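Local coordinates for protein GH3 beta-N-acetylglucosaminidase (Paenibacillaceae, PDB 6K5J) that hydrolyses beta-linked N-acetylglucosamine residues, probably from the non-reducing ends of its substrates, as a member of glycoside hydrolase family 3, at residues Thr166-Val169 with Arg170-Asp174; Glu212-Pro215 with Phe216-Ala219; Ala158-Val161 with Ala162-Gly165; Leu334-Lys337 with Gln338-Val342; Pro56-Val59 with Ala60-Ala64. All coordinates share one frame; numbering follows the deposited sequence.

Interaction 1: Thr166-Val169 with Arg170-Asp174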
loop_
_atom_site.group_PDB
_atom_site.type_symbol
_atom_site.label_atom_id
_atom_site.label_comp_id
_atom_site.label_asym_id
_atom_site.label_seq_id
_atom_site.Cartn_x
_atom_site.Cartn_y
_atom_site.Cartn_z
ATOM N N THR A 166 9.356 -8.594 7.917
ATOM C CA THR A 166 9.326 -8.667 9.375
ATOM C C THR A 166 10.018 -7.473 10.002
ATOM O O THR A 166 9.623 -7.035 11.086
ATOM C CB THR A 166 9.951 -9.962 9.909
ATOM O OG1 THR A 166 11.300 -10.089 9.447
ATOM C CG2 THR A 166 9.128 -11.173 9.475
ATOM N N GLU A 167 11.042 -6.927 9.342
ATOM C CA GLU A 167 11.664 -5.712 9.851
ATOM C C GLU A 167 10.736 -4.511 9.721
ATOM O O GLU A 167 10.766 -3.615 10.573
ATOM C CB GLU A 167 12.987 -5.463 9.126
ATOM C CG GLU A 167 14.135 -6.313 9.712
ATOM C CD GLU A 167 14.344 -6.017 11.193
ATOM O OE1 GLU A 167 14.976 -4.987 11.497
ATOM O OE2 GLU A 167 13.868 -6.792 12.053
ATOM N N ALA A 168 9.914 -4.463 8.667
ATOM C CA ALA A 168 8.921 -3.394 8.572
ATOM C C ALA A 168 7.914 -3.487 9.710
ATOM O O ALA A 168 7.554 -2.467 10.314
ATOM C CB ALA A 168 8.212 -3.435 7.215
ATOM N N VAL A 169 7.435 -4.698 10.002
ATOM C CA VAL A 169 6.553 -4.910 11.154
ATOM C C VAL A 169 7.189 -4.355 12.420
ATOM O O VAL A 169 6.546 -3.636 13.199
ATOM C CB VAL A 169 6.223 -6.405 11.319
ATOM C CG1 VAL A 169 5.531 -6.638 12.670
ATOM C CG2 VAL A 169 5.328 -6.876 10.177
ATOM N N ARG A 170 8.459 -4.697 12.652
ATOM C CA ARG A 170 9.140 -4.235 13.862
ATOM C C ARG A 170 9.277 -2.712 13.889
ATOM O O ARG A 170 9.111 -2.088 14.943
ATOM C CB ARG A 170 10.512 -4.899 13.976
ATOM C CG ARG A 170 11.190 -4.700 15.332
ATOM C CD ARG A 170 12.404 -5.623 15.483
ATOM N NE ARG A 170 13.497 -5.227 14.602
ATOM C CZ ARG A 170 14.403 -4.306 14.908
ATOM N NH1 ARG A 170 14.344 -3.679 16.079
ATOM N NH2 ARG A 170 15.365 -4.009 14.044
ATOM N N GLY A 171 9.597 -2.097 12.748
ATOM C CA GLY A 171 9.694 -0.641 12.713
ATOM C C GLY A 171 8.375 0.050 13.019
ATOM O O GLY A 171 8.341 1.051 13.742
ATOM N N PHE A 172 7.269 -0.467 12.464
ATOM C CA PHE A 172 5.954 0.082 12.796
ATOM C C PHE A 172 5.660 -0.090 14.284
ATOM O O PHE A 172 5.272 0.865 14.968
ATOM C CB PHE A 172 4.848 -0.602 11.979
ATOM C CG PHE A 172 4.836 -0.247 10.510
ATOM C CD1 PHE A 172 4.966 1.070 10.084
ATOM C CD2 PHE A 172 4.663 -1.242 9.556
ATOM C CE1 PHE A 172 4.940 1.380 8.740
ATOM C CE2 PHE A 172 4.654 -0.946 8.192
ATOM C CZ PHE A 172 4.798 0.366 7.788
ATOM N N GLN A 173 5.827 -1.308 14.803
ATOM C CA GLN A 173 5.385 -1.570 16.173
ATOM C C GLN A 173 6.322 -0.948 17.206
ATOM O O GLN A 173 5.861 -0.532 18.273
ATOM C CB GLN A 173 5.203 -3.078 16.378
ATOM C CG GLN A 173 3.968 -3.555 15.597
ATOM C CD GLN A 173 3.712 -5.047 15.593
ATOM O OE1 GLN A 173 2.719 -5.494 15.017
ATOM N NE2 GLN A 173 4.584 -5.822 16.225
ATOM N N ASP A 174 7.619 -0.828 16.892
ATOM C CA ASP A 174 8.539 -0.093 17.759
ATOM C C ASP A 174 8.105 1.356 17.925
ATOM O O ASP A 174 8.327 1.955 18.984
ATOM C CB ASP A 174 9.968 -0.136 17.199
ATOM C CG ASP A 174 10.702 -1.415 17.553
ATOM O OD1 ASP A 174 10.142 -2.240 18.299
ATOM O OD2 ASP A 174 11.843 -1.602 17.074
#
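A salt-bridge network on the last turns of helix 158-174 joins Glu167, Arg170 and Asp174. Arg170 grips the Glu167 carboxylate side-on, with one nitrogen to each oxygen. NH2 of Arg170 lies 2.8 Å from OE1 of Glu167 and meets the syn lone pair of that oxygen. The second bond runs 3.0 Å from NE of Arg170 to OE2 of Glu167 and is nearly straight, 172° at the hydrogen. OE2 too is met on its syn side, but from somewhat out of the carboxylate plane. The two flat groups are turned 31° against each other. The side chains lie alongside and point the same way. Glu167 comes round to its partner because its chain folds at chi2 (-59°). On the far side of the guanidinium, NH1 of Arg170 is 3.4 Å from OD2 of Asp174, a longer salt bridge. Tyr115 of helix 111-127 gives that carboxylate a second partner. Helix 158-174 is the outer helix between strands 132-133 and 178-184 of the TIM barrel. The charged network lies along one flank of it, and the remaining contacts lie on other sides. CD2 of Phe172 comes within 3.2 Å of the backbone O of Ala168, with the ring set obliquely. CG1 of Val169 runs beside the Gln173 amide, 3.8 Å from NE2. The amide itself is held from outside, with OE1 of Gln173 bonded to Asp225 N and NE2 to Gly223 O. Phe172 N donates to Ala168 O at 3.0 Å.

Interaction 2: Glu212-Pro215 with Phe216-Ala219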
loop_
_atom_site.group_PDB
_atom_site.type_symbol
_atom_site.label_atom_id
_atom_site.label_comp_id
_atom_site.label_asym_id
_atom_site.label_seq_id
_atom_site.Cartn_x
_atom_site.Cartn_y
_atom_site.Cartn_z
ATOM N N GLU A 212 3.680 -18.421 -0.825
ATOM C CA GLU A 212 2.689 -17.487 -0.277
ATOM C C GLU A 212 2.752 -17.383 1.248
ATOM O O GLU A 212 2.833 -16.283 1.804
ATOM C CB GLU A 212 1.283 -17.923 -0.707
ATOM C CG GLU A 212 0.808 -17.388 -2.071
ATOM C CD GLU A 212 1.452 -18.086 -3.272
ATOM O OE1 GLU A 212 2.158 -19.097 -3.088
ATOM O OE2 GLU A 212 1.242 -17.619 -4.414
ATOM N N LEU A 213 2.701 -18.522 1.943
ATOM C CA LEU A 213 2.566 -18.517 3.401
ATOM C C LEU A 213 3.853 -18.150 4.139
ATOM O O LEU A 213 3.780 -17.725 5.301
ATOM C CB LEU A 213 2.084 -19.896 3.881
ATOM C CG LEU A 213 0.633 -20.226 3.498
ATOM C CD1 LEU A 213 0.319 -21.701 3.759
ATOM C CD2 LEU A 213 -0.345 -19.333 4.254
ATOM N N ALA A 214 5.014 -18.316 3.503
ATOM C CA ALA A 214 6.284 -18.231 4.226
ATOM C C ALA A 214 6.501 -16.892 4.926
ATOM O O ALA A 214 6.877 -16.896 6.111
ATOM C CB ALA A 214 7.442 -18.563 3.269
ATOM N N PRO A 215 6.309 -15.731 4.288
ATOM C CA PRO A 215 6.539 -14.480 5.029
ATOM C C PRO A 215 5.523 -14.249 6.133
ATOM O O PRO A 215 5.882 -13.675 7.171
ATOM C CB PRO A 215 6.471 -13.395 3.939
ATOM C CG PRO A 215 5.700 -14.008 2.838
ATOM C CD PRO A 215 6.000 -15.482 2.870
ATOM N N PHE A 216 4.273 -14.699 5.957
ATOM C CA PHE A 216 3.302 -14.587 7.043
ATOM C C PHE A 216 3.721 -15.420 8.252
ATOM O O PHE A 216 3.593 -14.965 9.393
ATOM C CB PHE A 216 1.911 -14.999 6.558
ATOM C CG PHE A 216 1.321 -14.047 5.552
ATOM C CD1 PHE A 216 0.789 -12.832 5.960
ATOM C CD2 PHE A 216 1.309 -14.362 4.198
ATOM C CE1 PHE A 216 0.245 -11.943 5.034
ATOM C CE2 PHE A 216 0.759 -13.479 3.267
ATOM C CZ PHE A 216 0.218 -12.277 3.689
ATOM N N ARG A 217 4.231 -16.634 8.017
ATOM C CA ARG A 217 4.737 -17.470 9.110
ATOM C C ARG A 217 5.842 -16.761 9.872
ATOM O O ARG A 217 5.873 -16.783 11.106
ATOM C CB ARG A 217 5.273 -18.807 8.573
ATOM C CG ARG A 217 4.231 -19.825 8.179
ATOM C CD ARG A 217 4.873 -21.219 8.005
ATOM N NE ARG A 217 6.069 -21.176 7.159
ATOM C CZ ARG A 217 6.073 -21.530 5.876
ATOM N NH1 ARG A 217 4.948 -21.944 5.299
ATOM N NH2 ARG A 217 7.189 -21.454 5.164
ATOM N N GLU A 218 6.776 -16.143 9.146
ATOM C CA GLU A 218 7.885 -15.467 9.803
ATOM C C GLU A 218 7.403 -14.276 10.616
ATOM O O GLU A 218 7.926 -14.016 11.704
ATOM C CB GLU A 218 8.925 -15.024 8.768
ATOM C CG GLU A 218 9.534 -16.170 7.982
ATOM C CD GLU A 218 10.392 -17.066 8.864
ATOM O OE1 GLU A 218 10.863 -16.575 9.917
ATOM O OE2 GLU A 218 10.590 -18.252 8.510
ATOM N N ALA A 219 6.429 -13.521 10.094
ATOM C CA ALA A 219 5.875 -12.386 10.833
ATOM C C ALA A 219 5.148 -12.850 12.088
ATOM O O ALA A 219 5.307 -12.270 13.171
ATOM C CB ALA A 219 4.919 -11.587 9.938
#
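Arg217 folds back over the first turn of its helix and lays its guanidinium across the backbone at Leu213 and Ala214. The bend is at chi3 (-49°), which turns the flat group back over the backbone. One guanidinium face then rests on CA of Ala214, which stands 3.5 Å above the plane and toward the rim. NH2 of Arg217 reaches CB of Ala214 at 3.5 Å. NH1 of Arg217 comes to 3.8 Å from CB of Leu213, and it also donates a hydrogen bond to Asp209 O. With an alanine here in place of Arg217, Asp209 O would probably lose this donor and the backbone at Ala214 would probably lose its cover. Phe216 goes another way. Its CG is anti to the carbonyl carbon (chi1 -68°), which swings the ring back toward the start of the helix. There the ring edge faces Glu212 O, 3.4 Å from CD2 of Phe216. CG of Glu218 lies 3.3 Å from Ala214 O, while the carboxylate leads off to a salt bridge with Arg222. Arg217 N bonds to Leu213 O at 3.0 Å, and Ala219 N bonds to Pro215 O at 3.0 Å. Helix 213-222 follows strand 178-184 in the TIM barrel. Phe216 meets that strand edge-to-face at Phe184 and also touches Val181. Ala214, Pro215 and Glu218 pack against helix 158-174, the preceding helix round the barrel.

Interaction 3: Ala158-Val161 with Ala162-Gly165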
loop_
_atom_site.group_PDB
_atom_site.type_symbol
_atom_site.label_atom_id
_atom_site.label_comp_id
_atom_site.label_asym_id
_atom_site.label_seq_id
_atom_site.Cartn_x
_atom_site.Cartn_y
_atom_site.Cartn_z
ATOM N N ALA A 158 9.978 -15.548 -1.466
ATOM C CA ALA A 158 9.571 -15.600 -0.069
ATOM C C ALA A 158 10.677 -15.088 0.844
ATOM O O ALA A 158 10.404 -14.406 1.838
ATOM C CB ALA A 158 9.187 -17.031 0.313
ATOM N N GLU A 159 11.936 -15.401 0.517
ATOM C CA GLU A 159 13.044 -15.020 1.390
ATOM C C GLU A 159 13.160 -13.504 1.512
ATOM O O GLU A 159 13.308 -12.968 2.617
ATOM C CB GLU A 159 14.350 -15.616 0.866
ATOM C CG GLU A 159 15.515 -15.476 1.826
ATOM C CD GLU A 159 16.278 -14.166 1.669
ATOM O OE1 GLU A 159 16.111 -13.468 0.639
ATOM O OE2 GLU A 159 17.059 -13.834 2.589
ATOM N N LEU A 160 13.122 -12.799 0.380
ATOM C CA LEU A 160 13.269 -11.345 0.409
ATOM C C LEU A 160 12.091 -10.688 1.117
ATOM O O LEU A 160 12.275 -9.800 1.958
ATOM C CB LEU A 160 13.402 -10.803 -1.013
ATOM C CG LEU A 160 13.509 -9.276 -1.087
ATOM C CD1 LEU A 160 14.864 -8.832 -0.572
ATOM C CD2 LEU A 160 13.268 -8.779 -2.515
ATOM N N VAL A 161 10.871 -11.121 0.790
ATOM C CA VAL A 161 9.671 -10.543 1.399
ATOM C C VAL A 161 9.646 -10.801 2.899
ATOM O O VAL A 161 9.302 -9.912 3.687
ATOM C CB VAL A 161 8.410 -11.081 0.692
ATOM C CG1 VAL A 161 7.147 -10.755 1.485
ATOM C CG2 VAL A 161 8.300 -10.497 -0.719
ATOM N N ALA A 162 10.032 -12.009 3.330
ATOM C CA ALA A 162 10.050 -12.281 4.766
ATOM C C ALA A 162 11.113 -11.450 5.477
ATOM O O ALA A 162 10.869 -10.923 6.567
ATOM C CB ALA A 162 10.288 -13.775 5.034
ATOM N N ARG A 163 12.298 -11.337 4.876
ATOM C CA ARG A 163 13.409 -10.656 5.531
ATOM C C ARG A 163 13.112 -9.170 5.708
ATOM O O ARG A 163 13.320 -8.603 6.788
ATOM C CB ARG A 163 14.689 -10.864 4.711
ATOM C CG ARG A 163 15.929 -10.236 5.315
ATOM C CD ARG A 163 17.212 -10.838 4.734
ATOM N NE ARG A 163 17.098 -11.139 3.306
ATOM C CZ ARG A 163 17.371 -10.266 2.342
ATOM N NH1 ARG A 163 17.752 -9.038 2.661
ATOM N NH2 ARG A 163 17.260 -10.618 1.069
ATOM N N LEU A 164 12.603 -8.528 4.661
ATOM C CA LEU A 164 12.279 -7.108 4.758
ATOM C C LEU A 164 10.957 -6.890 5.485
ATOM O O LEU A 164 10.827 -5.943 6.270
ATOM C CB LEU A 164 12.210 -6.483 3.359
ATOM C CG LEU A 164 13.497 -5.924 2.755
ATOM C CD1 LEU A 164 14.635 -6.935 2.814
ATOM C CD2 LEU A 164 13.229 -5.464 1.311
ATOM N N GLY A 165 9.977 -7.765 5.241
ATOM C CA GLY A 165 8.653 -7.562 5.810
ATOM C C GLY A 165 8.614 -7.649 7.322
ATOM O O GLY A 165 7.905 -6.875 7.968
#
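Arg163 reaches back one helical turn to take the Glu159 carboxylate in a two-point salt bridge. At its root, CB of Arg163 rests 3.3 Å from Glu159 O, the carbonyl that also accepts the Arg163 backbone N-H. With CG anti to the backbone N (chi1 -178°) and a turn at chi3, the chain comes back to Glu159. CD of Arg163 then passes 3.7 Å from OE2 of Glu159. NE of Arg163 follows with the shorter of the two grips, 2.8 Å to OE2 of Glu159, which it meets from above the carboxylate plane. Glu159 and Arg163 belong to the first turns of helix 158-174, an outer helix of the TIM barrel. Beyond CZ the two terminal nitrogens part. NH2 of Arg163 donates to OE1 of Glu159 at 3.1 Å, on its syn lone pair, with OE1 close to the guanidinium plane. The same nitrogen has CD1 of Leu160 3.4 Å away. NH1 turns to Gly109 O, just before helix 111-127. CD1 of Leu160 also meets CD1 of Leu164 at 3.9 Å, where the two side chains cross at a slant. Leu164 packs on Ala111 and Ala114 of helix 111-127, while Val161 and Ala162 touch Pro215 of helix 213-222.

Interaction 4: Leu334-Lys337 with Gln338-Val342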
loop_
_atom_site.group_PDB
_atom_site.type_symbol
_atom_site.label_atom_id
_atom_site.label_comp_id
_atom_site.label_asym_id
_atom_site.label_seq_id
_atom_site.Cartn_x
_atom_site.Cartn_y
_atom_site.Cartn_z
ATOM N N LEU A 334 -9.352 -5.846 22.433
ATOM C CA LEU A 334 -9.016 -5.104 23.645
ATOM C C LEU A 334 -7.549 -5.300 24.037
ATOM O O LEU A 334 -6.910 -4.369 24.539
ATOM C CB LEU A 334 -9.951 -5.527 24.782
ATOM C CG LEU A 334 -11.433 -5.172 24.618
ATOM C CD1 LEU A 334 -12.233 -5.553 25.852
ATOM C CD2 LEU A 334 -11.623 -3.693 24.321
ATOM N N ALA A 335 -6.998 -6.500 23.807
ATOM C CA ALA A 335 -5.594 -6.743 24.136
ATOM C C ALA A 335 -4.672 -5.912 23.253
ATOM O O ALA A 335 -3.693 -5.333 23.738
ATOM C CB ALA A 335 -5.260 -8.232 24.002
ATOM N N LEU A 336 -4.979 -5.829 21.954
ATOM C CA LEU A 336 -4.202 -4.974 21.063
ATOM C C LEU A 336 -4.292 -3.509 21.494
ATOM O O LEU A 336 -3.277 -2.796 21.543
ATOM C CB LEU A 336 -4.705 -5.149 19.622
ATOM C CG LEU A 336 -4.016 -4.239 18.596
ATOM C CD1 LEU A 336 -2.520 -4.461 18.625
ATOM C CD2 LEU A 336 -4.575 -4.474 17.192
ATOM N N LYS A 337 -5.496 -3.056 21.832
ATOM C CA LYS A 337 -5.697 -1.661 22.207
ATOM C C LYS A 337 -4.928 -1.310 23.476
ATOM O O LYS A 337 -4.379 -0.208 23.594
ATOM C CB LYS A 337 -7.190 -1.383 22.384
ATOM C CG LYS A 337 -7.954 -1.269 21.057
ATOM C CD LYS A 337 -9.444 -1.076 21.287
ATOM C CE LYS A 337 -10.150 -0.732 19.970
ATOM N NZ LYS A 337 -11.547 -0.268 20.164
ATOM N N GLN A 338 -4.888 -2.230 24.442
ATOM C CA GLN A 338 -4.072 -2.008 25.631
ATOM C C GLN A 338 -2.588 -1.986 25.284
ATOM O O GLN A 338 -1.832 -1.160 25.812
ATOM C CB GLN A 338 -4.352 -3.095 26.666
ATOM C CG GLN A 338 -3.520 -2.922 27.927
ATOM C CD GLN A 338 -3.607 -4.109 28.858
ATOM O OE1 GLN A 338 -4.371 -5.047 28.620
ATOM N NE2 GLN A 338 -2.820 -4.076 29.934
ATOM N N ARG A 339 -2.161 -2.883 24.392
ATOM C CA ARG A 339 -0.743 -3.059 24.081
ATOM C C ARG A 339 -0.157 -1.845 23.383
ATOM O O ARG A 339 1.034 -1.546 23.550
ATOM C CB ARG A 339 -0.558 -4.291 23.207
ATOM C CG ARG A 339 0.850 -4.810 23.153
ATOM C CD ARG A 339 0.831 -6.284 22.848
ATOM N NE ARG A 339 0.459 -6.499 21.462
ATOM C CZ ARG A 339 -0.557 -7.256 21.062
ATOM N NH1 ARG A 339 -1.326 -7.894 21.941
ATOM N NH2 ARG A 339 -0.807 -7.370 19.772
ATOM N N ARG A 340 -0.959 -1.147 22.591
ATOM C CA ARG A 340 -0.502 0.039 21.894
ATOM C C ARG A 340 -0.857 1.308 22.647
ATOM O O ARG A 340 -0.716 2.403 22.091
ATOM C CB ARG A 340 -1.074 0.067 20.470
ATOM C CG ARG A 340 -0.489 -1.021 19.555
ATOM C CD ARG A 340 1.050 -1.021 19.558
ATOM N NE ARG A 340 1.584 -2.307 19.125
ATOM C CZ ARG A 340 2.729 -2.826 19.549
ATOM N NH1 ARG A 340 3.476 -2.168 20.424
ATOM N NH2 ARG A 340 3.122 -4.012 19.111
ATOM N N ALA A 341 -1.303 1.184 23.901
ATOM C CA ALA A 341 -1.655 2.328 24.747
ATOM C C ALA A 341 -2.461 3.362 23.966
ATOM O O ALA A 341 -2.126 4.551 23.922
ATOM C CB ALA A 341 -0.403 2.963 25.360
ATOM N N VAL A 342 -3.529 2.889 23.315
ATOM C CA VAL A 342 -4.316 3.767 22.457
ATOM C C VAL A 342 -5.062 4.829 23.245
ATOM O O VAL A 342 -5.534 5.808 22.658
ATOM C CB VAL A 342 -5.294 2.951 21.585
ATOM C CG1 VAL A 342 -4.530 1.885 20.786
ATOM C CG2 VAL A 342 -6.396 2.320 22.433
#
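Val342 and Lys337 close the end of helix 323-339 in a Schellman motif. Val342 N donates to Lys337 O at 3.2 Å, and the bond is straight (179°). Ala341, with positive phi, is the C-prime residue, and its N bonds back to Gln338 O. The turn brings the Val342 side chain over the last helical turn, slanting across Lys337. CG2 of Val342, between its backbone N and carbonyl carbon, meets CB of Lys337 at 3.8 Å. A glycine in place of Val342 would probably bare this stretch of Lys337 and leave the chain after the turn freer to move. Lys337 is extended beyond CG, and NZ bonds to Pro77 O, Gly44 O and OE1 of Gln19. Leu336 lies between two arginines and crosses each at an angle. The Arg339 guanidinium turns one face toward CA of Leu336, which is 4.0 Å above its plane. Arg340 instead passes its CG beside the leucine, 4.1 Å from CD1 of Leu336. Both arginines converge on Asp225, NH2 of Arg339 on one carboxylate oxygen and NE of Arg340 on the other. CD1 of Leu336 comes to 3.6 Å from NH2 of Arg339.

Interaction 5: Pro56-Val59 with Ala60-Ala64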
loop_
_atom_site.group_PDB
_atom_site.type_symbol
_atom_site.label_atom_id
_atom_site.label_comp_id
_atom_site.label_asym_id
_atom_site.label_seq_id
_atom_site.Cartn_x
_atom_site.Cartn_y
_atom_site.Cartn_z
ATOM N N PRO A 56 -0.555 17.759 9.040
ATOM C CA PRO A 56 -0.327 17.113 10.350
ATOM C C PRO A 56 -1.112 17.695 11.517
ATOM O O PRO A 56 -1.674 16.932 12.310
ATOM C CB PRO A 56 1.186 17.285 10.544
ATOM C CG PRO A 56 1.732 17.212 9.142
ATOM C CD PRO A 56 0.697 17.892 8.264
ATOM N N ALA A 57 -1.144 19.024 11.669
ATOM C CA ALA A 57 -1.851 19.610 12.805
ATOM C C ALA A 57 -3.328 19.243 12.778
ATOM O O ALA A 57 -3.920 18.935 13.819
ATOM C CB ALA A 57 -1.687 21.131 12.809
ATOM N N GLN A 58 -3.927 19.242 11.587
ATOM C CA GLN A 58 -5.337 18.902 11.451
ATOM C C GLN A 58 -5.588 17.421 11.744
ATOM O O GLN A 58 -6.596 17.071 12.379
ATOM C CB GLN A 58 -5.824 19.292 10.044
ATOM C CG GLN A 58 -7.172 18.680 9.643
ATOM C CD GLN A 58 -7.002 17.323 8.961
ATOM O OE1 GLN A 58 -6.041 17.107 8.235
ATOM N NE2 GLN A 58 -7.924 16.411 9.210
ATOM N N VAL A 59 -4.688 16.536 11.298
ATOM C CA VAL A 59 -4.883 15.104 11.529
ATOM C C VAL A 59 -4.765 14.789 13.016
ATOM O O VAL A 59 -5.589 14.064 13.584
ATOM C CB VAL A 59 -3.879 14.272 10.702
ATOM C CG1 VAL A 59 -4.104 12.767 10.946
ATOM C CG2 VAL A 59 -4.016 14.588 9.208
ATOM N N ALA A 60 -3.720 15.313 13.660
ATOM C CA ALA A 60 -3.557 15.114 15.098
ATOM C C ALA A 60 -4.775 15.620 15.863
ATOM O O ALA A 60 -5.257 14.958 16.794
ATOM C CB ALA A 60 -2.282 15.817 15.577
ATOM N N LYS A 61 -5.292 16.791 15.482
ATOM C CA LYS A 61 -6.509 17.297 16.114
ATOM C C LYS A 61 -7.680 16.351 15.898
ATOM O O LYS A 61 -8.481 16.116 16.813
ATOM C CB LYS A 61 -6.867 18.671 15.552
ATOM C CG LYS A 61 -6.245 19.850 16.254
ATOM C CD LYS A 61 -6.973 21.120 15.811
ATOM C CE LYS A 61 -8.451 20.817 15.559
ATOM N NZ LYS A 61 -9.349 22.008 15.715
ATOM N N LEU A 62 -7.806 15.819 14.681
ATOM C CA LEU A 62 -8.923 14.939 14.355
ATOM C C LEU A 62 -8.855 13.637 15.148
ATOM O O LEU A 62 -9.866 13.172 15.688
ATOM C CB LEU A 62 -8.934 14.664 12.846
ATOM C CG LEU A 62 -9.907 13.587 12.364
ATOM C CD1 LEU A 62 -11.344 14.000 12.649
ATOM C CD2 LEU A 62 -9.690 13.332 10.869
ATOM N N SER A 63 -7.668 13.026 15.227
ATOM C CA SER A 63 -7.535 11.809 16.020
ATOM C C SER A 63 -7.873 12.061 17.481
ATOM O O SER A 63 -8.568 11.258 18.112
ATOM C CB SER A 63 -6.122 11.234 15.899
ATOM O OG SER A 63 -5.816 10.875 14.558
ATOM N N ALA A 64 -7.395 13.173 18.037
ATOM C CA ALA A 64 -7.692 13.467 19.436
ATOM C C ALA A 64 -9.181 13.721 19.638
ATOM O O ALA A 64 -9.747 13.344 20.674
ATOM C CB ALA A 64 -6.868 14.669 19.901
#
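Gln58 and Leu62 run alongside each other on the first turns of helix 56-72, and four backbone hydrogen bonds tie the turns together. Ala60 N to Pro56 O is nearly straight, 2.9 Å and 175°. Ser63 N to Val59 O is 2.8 Å long. Lys61 to Ala57 and Leu62 to Gln58 complete the set. In the van der Waals contacts, carbon atoms touch polar ones. CD2 of Leu62 lies 3.9 Å from NE2 of Gln58, so a methyl group meets the amide end and not another hydrocarbon. CB of Ala60 sits 3.5 Å from Pro56 O. The polar ends of Gln58 and Ser63 bond to residues outside the two turns. Gln58 starts with CG anti to the backbone N (chi1 165°) and then bends at chi2, which carries the amide toward the loop before the helix. Its OE1 takes the N-H groups of Ala54 and Glu55, and NE2 donates to Asn52 O and Leu28 O. OG of Ser63 is 3.3 Å from Val59 O, and it bonds to Tyr48 and to Leu128 O. The helix is the crossover of a beta-alpha-beta unit between strands 45-47 and 79-81. Two N-H groups on OE1 and two carbonyls at NE2 should fix the rotation of the Gln58 amide. Through Asn52, Ala54 and Glu55 it ties the helix start to the residues just before it.

Interactions 1 and 3 are successive parts of helix 158-174, and each carries a glutamate-arginine salt bridge at its exposed side. Interaction 2, on helix 213-222, is more buried and has no salt bridge between its own segments. It packs on interaction 3 at Pro215 and Val161, 3.7 Å between CB and CG1, and on interaction 1 through Thr166. Interaction 4 ends helix 323-339 and touches interaction 1 where Arg340 meets Gln173. Asp225 serves both, through its N for Gln173 and its carboxylate for the arginines. Interaction 5 stands apart, about 8 Å from interaction 4 at the nearest atoms. It is largely buried, and the polar ends of Gln58 and Ser63 bond to loop residues.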